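Local coordinates for protein ten1 (Schizosaccharomyces pombe, PDB 3KF6) that pairs with stn1 in an Rpa2-Rpa3-like complex at telomeres, binds single-stranded telomeric DNA and is required for telomere maintenance, at the interface of chains B and A. Residues are numbered along the deposited sequence; one frame, centred on the assembly and turned at random. Chains: chain A, Protein ten1; chain B, Protein stn1.

The four contacts form one continuous interface between ten1 and stn1, one part of which is the pairing of their C-terminal helices, A:91-103 and B:130-153. Measured between C-alpha centres, contacts 1 and 4 are about 7 Å apart; they lie along this helix pair and share B:Met140 and A:Met97. Contact 2, about 11 Å from contact 1, is tied to it by A:Arg101 and to contact 4 by B:Trp136, and so bridges from the helices to a stn1 turn. Contact 3 lies about 6 Å from contact 2 and 17 Å from contact 1, and shares B:Cys73, A:Ser6 and A:Ala7 with contact 2. Helix packing and the docking of the ten1 N-terminal segment probably act together to hold the heterodimer.

Contact 1: the interface of chains B and A. Residues chain B 140, 144; chain A 97, 100-101, 104.
This is a helix-helix interface of the stn1-ten1 heterodimer, where the C-terminal helices of two OB-fold proteins pack together and help to hold the pair in this Rpa2-Rpa3-like complex. B:Met140 reaches across with its thioether end. Its SD rests on CB of A:Glu100 at 3.6 Å and equally near CG of A:Arg101, so the sulfur settles on the ten1 helix between two successive side-chain roots. The chain runs straight out to the sulfur and then bends at its last torsion (chi3 -79°), which turns the methyl CE toward A:Met97, whose SD lies 3.9 Å away. With alanine in place of B:Met140, a gap is likely to open over the roots of A:Glu100 and A:Arg101, and A:Met97 would lose this methyl to pack on. One turn further along stn1, B:Lys144 stretches out almost fully and brings its ammonium NZ to 3.6 Å from OE2 of A:Glu100, a salt bridge in which the two side chains cross at about a right angle. Its CE also touches SG of A:Cys104 at 3.4 Å. That thiol in turn makes a weak hydrogen bond to the backbone O of A:Glu100, which helps to place it beside the lysine. B:Met140 and B:Lys144 both belong to helix 130-153 of stn1, whereas the ten1 residues come from the end of helix 91-103 and, with A:Cys104, the short tail just after it.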
loop_
_atom_site.group_PDB
_atom_site.type_symbol
_atom_site.label_atom_id
_atom_site.label_comp_id
_atom_site.label_asym_id
_atom_site.label_seq_id
_atom_site.Cartn_x
_atom_site.Cartn_y
_atom_site.Cartn_z
ATOM N N MET B 140 1.287 10.681 -8.158
ATOM C CA MET B 140 2.520 11.138 -8.780
ATOM C C MET B 140 2.268 12.436 -9.548
ATOM O O MET B 140 3.103 13.342 -9.539
ATOM C CB MET B 140 3.092 10.052 -9.697
ATOM C CG MET B 140 3.672 8.874 -8.922
ATOM S SD MET B 140 4.434 7.606 -9.974
ATOM C CE MET B 140 2.959 6.755 -10.547
ATOM N N LYS B 144 3.924 16.087 -8.584
ATOM C CA LYS B 144 4.717 16.789 -9.588
ATOM C C LYS B 144 4.218 18.217 -9.775
ATOM O O LYS B 144 5.018 19.152 -9.856
ATOM C CB LYS B 144 4.693 16.028 -10.913
ATOM C CG LYS B 144 5.532 14.761 -10.874
ATOM C CD LYS B 144 5.390 13.933 -12.142
ATOM C CE LYS B 144 6.239 12.672 -12.049
ATOM N NZ LYS B 144 5.974 11.729 -13.168
ATOM N N MET A 97 2.968 2.337 -14.034
ATOM C CA MET A 97 2.996 2.991 -12.730
ATOM C C MET A 97 4.067 2.448 -11.789
ATOM O O MET A 97 4.620 3.199 -10.991
ATOM C CB MET A 97 1.624 2.920 -12.054
ATOM C CG MET A 97 0.507 3.597 -12.841
ATOM S SD MET A 97 0.941 5.234 -13.500
ATOM C CE MET A 97 -0.131 5.289 -14.949
ATOM N N GLU A 100 7.145 4.151 -12.970
ATOM C CA GLU A 100 7.137 5.567 -12.612
ATOM C C GLU A 100 7.421 5.784 -11.133
ATOM O O GLU A 100 8.160 6.693 -10.764
ATOM C CB GLU A 100 5.797 6.212 -12.976
ATOM C CG GLU A 100 5.631 6.504 -14.446
ATOM C CD GLU A 100 6.776 7.343 -14.991
ATOM O OE1 GLU A 100 7.626 6.787 -15.715
ATOM O OE2 GLU A 100 6.830 8.553 -14.680
ATOM N N ARG A 101 6.831 4.953 -10.280
ATOM C CA ARG A 101 7.060 5.096 -8.849
ATOM C C ARG A 101 8.517 4.882 -8.467
ATOM O O ARG A 101 8.996 5.464 -7.500
ATOM C CB ARG A 101 6.177 4.129 -8.055
ATOM C CG ARG A 101 4.719 4.509 -8.081
ATOM C CD ARG A 101 3.952 3.769 -7.023
ATOM N NE ARG A 101 4.475 4.039 -5.683
ATOM C CZ ARG A 101 3.935 3.552 -4.571
ATOM N NH1 ARG A 101 2.858 2.781 -4.641
ATOM N NH2 ARG A 101 4.482 3.819 -3.389
ATOM N N CYS A 104 10.277 8.312 -10.049
ATOM C CA CYS A 104 9.906 9.622 -9.502
ATOM C C CYS A 104 10.213 9.681 -8.008
ATOM O O CYS A 104 9.933 8.738 -7.265
ATOM C CB CYS A 104 8.420 9.900 -9.744
ATOM S SG CYS A 104 7.947 9.834 -11.483
#

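Contact 2: the interface of chains B and A. Residues chain B 72-74, 136; chain A 6-7, 9, 25, 101.
Here a turn and a helix of stn1 meet the N-terminal segment, two strands and the C-terminal helix of ten1, an interface of mixed polar and apolar character that ties the two OB-fold proteins together. A:Arg101 grips the backbone O of B:Asp72 end-on, with NH1 and NH2 each 2.9 Å from that one oxygen, which lies in the guanidinium plane. NH1 comes nearly along the C=O axis, while NH2 is tilted from the carbonyl plane. The same NH1 sits over the face of the five-membered ring of B:Trp136, 3.3 Å from its centroid, a cation-pi contact with the two planes 64° apart. A bend in the arginine chain at chi3 (59°) brings the guanidinium to both partners. On the same indole face, CD2 of A:Leu9 covers the six-membered ring at 3.8 Å from its centroid. B:Cys73 packs its SG against CD of A:Arg25, 3.7 Å away, and water 1 joins its backbone O to N of A:Leu9. Within the same stn1 turn, OD1 of B:Asp72 accepts from both OG and N of B:Ser74, bracing the loop that presents the carbonyl. This turn follows strand 65-71 of stn1; B:Trp136 projects from helix 130-153, A:Leu9 from strand 8-9, A:Arg25 from strand 23-34 and A:Arg101 from helix 91-103.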
loop_
_atom_site.group_PDB
_atom_site.type_symbol
_atom_site.label_atom_id
_atom_site.label_comp_id
_atom_site.label_asym_id
_atom_site.label_seq_id
_atom_site.Cartn_x
_atom_site.Cartn_y
_atom_site.Cartn_z
ATOM N N ASP B 72 1.361 1.633 1.458
ATOM C CA ASP B 72 1.195 1.938 0.038
ATOM C C ASP B 72 2.517 1.725 -0.714
ATOM O O ASP B 72 2.677 2.173 -1.850
ATOM C CB ASP B 72 0.682 3.371 -0.158
ATOM C CG ASP B 72 1.670 4.414 0.299
ATOM O OD1 ASP B 72 2.724 4.031 0.848
ATOM O OD2 ASP B 72 1.389 5.624 0.113
ATOM N N CYS B 73 3.447 1.025 -0.061
ATOM C CA CYS B 73 4.765 0.699 -0.615
ATOM C C CYS B 73 5.660 1.907 -0.827
ATOM O O CYS B 73 6.665 1.819 -1.533
ATOM C CB CYS B 73 4.627 -0.053 -1.945
ATOM S SG CYS B 73 3.695 -1.598 -1.827
ATOM N N SER B 74 5.319 3.034 -0.209
ATOM C CA SER B 74 6.132 4.232 -0.380
ATOM C C SER B 74 7.341 4.297 0.551
ATOM O O SER B 74 8.092 5.268 0.520
ATOM C CB SER B 74 5.265 5.484 -0.197
ATOM O OG SER B 74 4.788 5.576 1.133
ATOM N N TRP B 136 -2.023 5.498 -7.606
ATOM C CA TRP B 136 -0.608 5.844 -7.679
ATOM C C TRP B 136 -0.408 6.913 -8.748
ATOM O O TRP B 136 0.358 7.854 -8.555
ATOM C CB TRP B 136 0.251 4.621 -8.017
ATOM C CG TRP B 136 0.130 3.500 -7.036
ATOM C CD1 TRP B 136 -0.245 3.587 -5.723
ATOM C CD2 TRP B 136 0.376 2.116 -7.292
ATOM N NE1 TRP B 136 -0.253 2.338 -5.147
ATOM C CE2 TRP B 136 0.125 1.417 -6.089
ATOM C CE3 TRP B 136 0.782 1.395 -8.423
ATOM C CZ2 TRP B 136 0.264 0.027 -5.986
ATOM C CZ3 TRP B 136 0.920 0.012 -8.319
ATOM C CH2 TRP B 136 0.660 -0.654 -7.109
ATOM N N SER A 6 7.527 -1.339 5.316
ATOM C CA SER A 6 6.801 -1.081 4.075
ATOM C C SER A 6 7.382 -1.923 2.946
ATOM O O SER A 6 8.598 -2.039 2.804
ATOM C CB SER A 6 6.902 0.407 3.721
ATOM O OG SER A 6 6.233 0.693 2.505
ATOM N N ALA A 7 6.505 -2.507 2.137
ATOM C CA ALA A 7 6.946 -3.340 1.030
ATOM C C ALA A 7 7.528 -2.529 -0.129
ATOM O O ALA A 7 7.122 -1.387 -0.378
ATOM C CB ALA A 7 5.777 -4.197 0.533
ATOM N N LEU A 9 7.722 -2.087 -3.925
ATOM C CA LEU A 9 6.953 -2.453 -5.107
ATOM C C LEU A 9 7.916 -2.647 -6.269
ATOM O O LEU A 9 8.538 -1.691 -6.732
ATOM C CB LEU A 9 5.944 -1.347 -5.422
ATOM C CG LEU A 9 5.005 -1.559 -6.607
ATOM C CD1 LEU A 9 4.130 -2.790 -6.373
ATOM C CD2 LEU A 9 4.143 -0.309 -6.776
ATOM N N ARG A 25 6.625 -6.480 -2.832
ATOM C CA ARG A 25 5.288 -6.634 -3.391
ATOM C C ARG A 25 5.439 -6.703 -4.905
ATOM O O ARG A 25 6.093 -5.850 -5.511
ATOM C CB ARG A 25 4.357 -5.474 -3.020
ATOM C CG ARG A 25 3.042 -5.592 -3.784
ATOM C CD ARG A 25 2.072 -4.466 -3.522
ATOM N NE ARG A 25 1.018 -4.460 -4.535
ATOM C CZ ARG A 25 -0.092 -3.733 -4.453
ATOM N NH1 ARG A 25 -0.302 -2.949 -3.399
ATOM N NH2 ARG A 25 -0.990 -3.786 -5.429
ATOM N N ARG A 101 6.831 4.953 -10.280
ATOM C CA ARG A 101 7.060 5.096 -8.849
ATOM C C ARG A 101 8.517 4.882 -8.467
ATOM O O ARG A 101 8.996 5.464 -7.500
ATOM C CB ARG A 101 6.177 4.129 -8.055
ATOM C CG ARG A 101 4.719 4.509 -8.081
ATOM C CD ARG A 101 3.952 3.769 -7.023
ATOM N NE ARG A 101 4.475 4.039 -5.683
ATOM C CZ ARG A 101 3.935 3.552 -4.571
ATOM N NH1 ARG A 101 2.858 2.781 -4.641
ATOM N NH2 ARG A 101 4.482 3.819 -3.389
HETATM O O HOH W 1 8.108 0.661 -3.487
#

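Contact 3: the interface of chains B and A. Residues chain B 55, 71, 73, 77; chain A 5-7, 23.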
loop_
_atom_site.group_PDB
_atom_site.type_symbol
_atom_site.label_atom_id
_atom_site.label_comp_id
_atom_site.label_asym_id
_atom_site.label_seq_id
_atom_site.Cartn_x
_atom_site.Cartn_y
_atom_site.Cartn_z
ATOM N N TYR B 55 -2.819 -1.222 1.153
ATOM C CA TYR B 55 -3.396 -2.441 1.716
ATOM C C TYR B 55 -3.231 -2.446 3.232
ATOM O O TYR B 55 -2.336 -1.794 3.771
ATOM C CB TYR B 55 -2.754 -3.701 1.102
ATOM C CG TYR B 55 -1.319 -3.966 1.513
ATOM C CD1 TYR B 55 -0.251 -3.441 0.779
ATOM C CD2 TYR B 55 -1.030 -4.712 2.657
ATOM C CE1 TYR B 55 1.077 -3.647 1.184
ATOM C CE2 TYR B 55 0.292 -4.923 3.070
ATOM C CZ TYR B 55 1.335 -4.384 2.331
ATOM O OH TYR B 55 2.631 -4.546 2.772
ATOM N N ASP B 71 -0.221 0.219 4.194
ATOM C CA ASP B 71 1.041 0.284 3.466
ATOM C C ASP B 71 0.772 0.568 1.992
ATOM O O ASP B 71 0.026 -0.167 1.354
ATOM C CB ASP B 71 1.778 -1.056 3.596
ATOM C CG ASP B 71 3.141 -1.049 2.926
ATOM O OD1 ASP B 71 3.635 0.046 2.598
ATOM O OD2 ASP B 71 3.729 -2.140 2.744
ATOM N N CYS B 73 3.447 1.025 -0.061
ATOM C CA CYS B 73 4.765 0.699 -0.615
ATOM C C CYS B 73 5.660 1.907 -0.827
ATOM O O CYS B 73 6.665 1.819 -1.533
ATOM C CB CYS B 73 4.627 -0.053 -1.945
ATOM S SG CYS B 73 3.695 -1.598 -1.827
ATOM N N VAL B 77 4.639 3.153 6.583
ATOM C CA VAL B 77 3.241 2.757 6.747
ATOM C C VAL B 77 2.571 3.852 7.572
ATOM O O VAL B 77 3.248 4.666 8.203
ATOM C CB VAL B 77 3.067 1.395 7.466
ATOM C CG1 VAL B 77 3.736 0.289 6.660
ATOM C CG2 VAL B 77 3.631 1.467 8.885
ATOM N N ASP A 5 7.309 -3.004 8.502
ATOM C CA ASP A 5 8.074 -2.456 7.388
ATOM C C ASP A 5 7.216 -2.338 6.136
ATOM O O ASP A 5 6.283 -3.118 5.936
ATOM C CB ASP A 5 9.330 -3.309 7.121
ATOM C CG ASP A 5 9.025 -4.798 6.956
ATOM O OD1 ASP A 5 8.145 -5.323 7.659
ATOM O OD2 ASP A 5 9.695 -5.453 6.131
ATOM N N SER A 6 7.527 -1.339 5.316
ATOM C CA SER A 6 6.801 -1.081 4.075
ATOM C C SER A 6 7.382 -1.923 2.946
ATOM O O SER A 6 8.598 -2.039 2.804
ATOM C CB SER A 6 6.902 0.407 3.721
ATOM O OG SER A 6 6.233 0.693 2.505
ATOM N N ALA A 7 6.505 -2.507 2.137
ATOM C CA ALA A 7 6.946 -3.340 1.030
ATOM C C ALA A 7 7.528 -2.529 -0.129
ATOM O O ALA A 7 7.122 -1.387 -0.378
ATOM C CB ALA A 7 5.777 -4.197 0.533
ATOM N N LYS A 23 10.931 -7.030 2.575
ATOM C CA LYS A 23 9.533 -7.248 2.201
ATOM C C LYS A 23 9.329 -6.703 0.796
ATOM O O LYS A 23 9.697 -5.570 0.506
ATOM C CB LYS A 23 8.592 -6.539 3.168
ATOM C CG LYS A 23 7.114 -6.744 2.830
ATOM C CD LYS A 23 6.197 -6.029 3.819
ATOM C CE LYS A 23 6.300 -6.614 5.218
ATOM N NZ LYS A 23 5.427 -5.899 6.194
HETATM O O HOH W 2 2.892 -5.422 5.379
#
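B:Asp71 of stn1 meets A:Ser6 and A:Ala7 of ten1 through its carboxylate. From CB, with CG anti to the backbone N (chi1 -177°), the side chain points at the ten1 N-terminal segment, and CG comes to 3.8 Å from CA of A:Ser6. At the tip, OD1 takes the hydroxyl of A:Ser6, whose OG is 2.7 Å away on the syn side and somewhat out of the carboxylate plane. N of B:Cys73 reaches OD1 from the opposite face, at 2.8 Å. OD2 receives N of A:Ala7 on its syn lone pair, 2.9 Å away and almost straight (175° at H), while its anti lone pair takes OH of B:Tyr55 at 2.6 Å. Four donors therefore fix the rotation of the carboxylate. Were asparagine to replace B:Asp71, the charge would go and its NH2, in place of OD2 or OD1, would probably leave the backbone N-H of A:Ala7 or B:Cys73 without its acceptor. Water 2 links OH of B:Tyr55, 2.8 Å away, to NZ of A:Lys23. That ammonium also bonds to the backbone O of A:Asp5 and forms a salt bridge with its OD1, which probably steadies the segment. The site docks the N-terminal stretch of ten1 onto the stn1 barrel and so helps to hold the heterodimer together.

Contact 4: the interface of chains B and A. Residues chain B 133, 136-137, 140; chain A 94, 97.
B:Gln137 and A:Met97 meet where the C-terminal helices of the two OB-fold proteins, B:130-153 and A:91-103, pack against each other. The contacts of the methionine are mostly apolar. Its thioether SD lies 3.8 Å from CB of B:Gln137. Beyond the sulfur, the methyl CE of A:Met97 crosses the extended glutamine chain at a slant, 3.7 Å from the amide carbon CD of B:Gln137. A bend at chi2 (-45°) turns the sulfur toward this glutamine, while the root of the side chain remains against two tryptophans. CG of A:Met97 packs 3.9 Å from CB of B:Trp133, and CB of the methionine touches the benzo side of B:Trp136 at CE3, 4.0 Å away. Aromatic contact comes from A:Tyr94, a turn earlier in ten1: ring atom CE2 lies 4.0 Å from CZ3 of B:Trp136, at the far end of the indole, the two side chains approaching at a slant. Within stn1, CA of B:Trp133 sits 3.4 Å above the plane of the B:Trp136 indole, toward its rim, and so backs the ring from the neighbouring turn. Among the contacts with polar atoms, the backbone O of B:Trp133 lies 3.6 Å from CG of A:Met97, and the amide NE2 of B:Gln137 lies 3.5 Å from the methyl CE of A:Met97.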
loop_
_atom_site.group_PDB
_atom_site.type_symbol
_atom_site.label_atom_id
_atom_site.label_comp_id
_atom_site.label_asym_id
_atom_site.label_seq_id
_atom_site.Cartn_x
_atom_site.Cartn_y
_atom_site.Cartn_z
ATOM N N TRP B 133 -3.357 1.189 -9.070
ATOM C CA TRP B 133 -2.419 1.907 -9.917
ATOM C C TRP B 133 -2.973 3.271 -10.306
ATOM O O TRP B 133 -2.206 4.207 -10.510
ATOM C CB TRP B 133 -1.992 1.098 -11.165
ATOM C CG TRP B 133 -3.062 0.761 -12.155
ATOM C CD1 TRP B 133 -3.663 -0.453 -12.320
ATOM C CD2 TRP B 133 -3.623 1.627 -13.153
ATOM N NE1 TRP B 133 -4.558 -0.402 -13.360
ATOM C CE2 TRP B 133 -4.556 0.862 -13.890
ATOM C CE3 TRP B 133 -3.427 2.975 -13.498
ATOM C CZ2 TRP B 133 -5.297 1.397 -14.953
ATOM C CZ3 TRP B 133 -4.164 3.511 -14.557
ATOM C CH2 TRP B 133 -5.088 2.718 -15.273
ATOM N N TRP B 136 -2.023 5.498 -7.606
ATOM C CA TRP B 136 -0.608 5.844 -7.679
ATOM C C TRP B 136 -0.408 6.913 -8.748
ATOM O O TRP B 136 0.358 7.854 -8.555
ATOM C CB TRP B 136 0.251 4.621 -8.017
ATOM C CG TRP B 136 0.130 3.500 -7.036
ATOM C CD1 TRP B 136 -0.245 3.587 -5.723
ATOM C CD2 TRP B 136 0.376 2.116 -7.292
ATOM N NE1 TRP B 136 -0.253 2.338 -5.147
ATOM C CE2 TRP B 136 0.125 1.417 -6.089
ATOM C CE3 TRP B 136 0.782 1.395 -8.423
ATOM C CZ2 TRP B 136 0.264 0.027 -5.986
ATOM C CZ3 TRP B 136 0.920 0.012 -8.319
ATOM C CH2 TRP B 136 0.660 -0.654 -7.109
ATOM N N GLN B 137 -1.106 6.757 -9.872
ATOM C CA GLN B 137 -1.016 7.714 -10.978
ATOM C C GLN B 137 -1.420 9.109 -10.503
ATOM O O GLN B 137 -0.704 10.093 -10.727
ATOM C CB GLN B 137 -1.933 7.276 -12.123
ATOM C CG GLN B 137 -1.961 8.242 -13.291
ATOM C CD GLN B 137 -2.830 7.746 -14.424
ATOM O OE1 GLN B 137 -3.911 7.198 -14.200
ATOM N NE2 GLN B 137 -2.370 7.947 -15.654
ATOM N N MET B 140 1.287 10.681 -8.158
ATOM C CA MET B 140 2.520 11.138 -8.780
ATOM C C MET B 140 2.268 12.436 -9.548
ATOM O O MET B 140 3.103 13.342 -9.539
ATOM C CB MET B 140 3.092 10.052 -9.697
ATOM C CG MET B 140 3.672 8.874 -8.922
ATOM S SD MET B 140 4.434 7.606 -9.974
ATOM C CE MET B 140 2.959 6.755 -10.547
ATOM N N TYR A 94 -0.439 -0.985 -15.144
ATOM C CA TYR A 94 0.194 -1.373 -13.889
ATOM C C TYR A 94 1.722 -1.298 -13.985
ATOM O O TYR A 94 2.378 -0.728 -13.109
ATOM C CB TYR A 94 -0.231 -2.790 -13.490
ATOM C CG TYR A 94 0.597 -3.378 -12.369
ATOM C CD1 TYR A 94 1.725 -4.147 -12.644
ATOM C CD2 TYR A 94 0.283 -3.127 -11.034
ATOM C CE1 TYR A 94 2.522 -4.650 -11.625
ATOM C CE2 TYR A 94 1.075 -3.629 -10.001
ATOM C CZ TYR A 94 2.193 -4.390 -10.309
ATOM O OH TYR A 94 2.986 -4.883 -9.299
ATOM N N MET A 97 2.968 2.337 -14.034
ATOM C CA MET A 97 2.996 2.991 -12.730
ATOM C C MET A 97 4.067 2.448 -11.789
ATOM O O MET A 97 4.620 3.199 -10.991
ATOM C CB MET A 97 1.624 2.920 -12.054
ATOM C CG MET A 97 0.507 3.597 -12.841
ATOM S SD MET A 97 0.941 5.234 -13.500
ATOM C CE MET A 97 -0.131 5.289 -14.949
#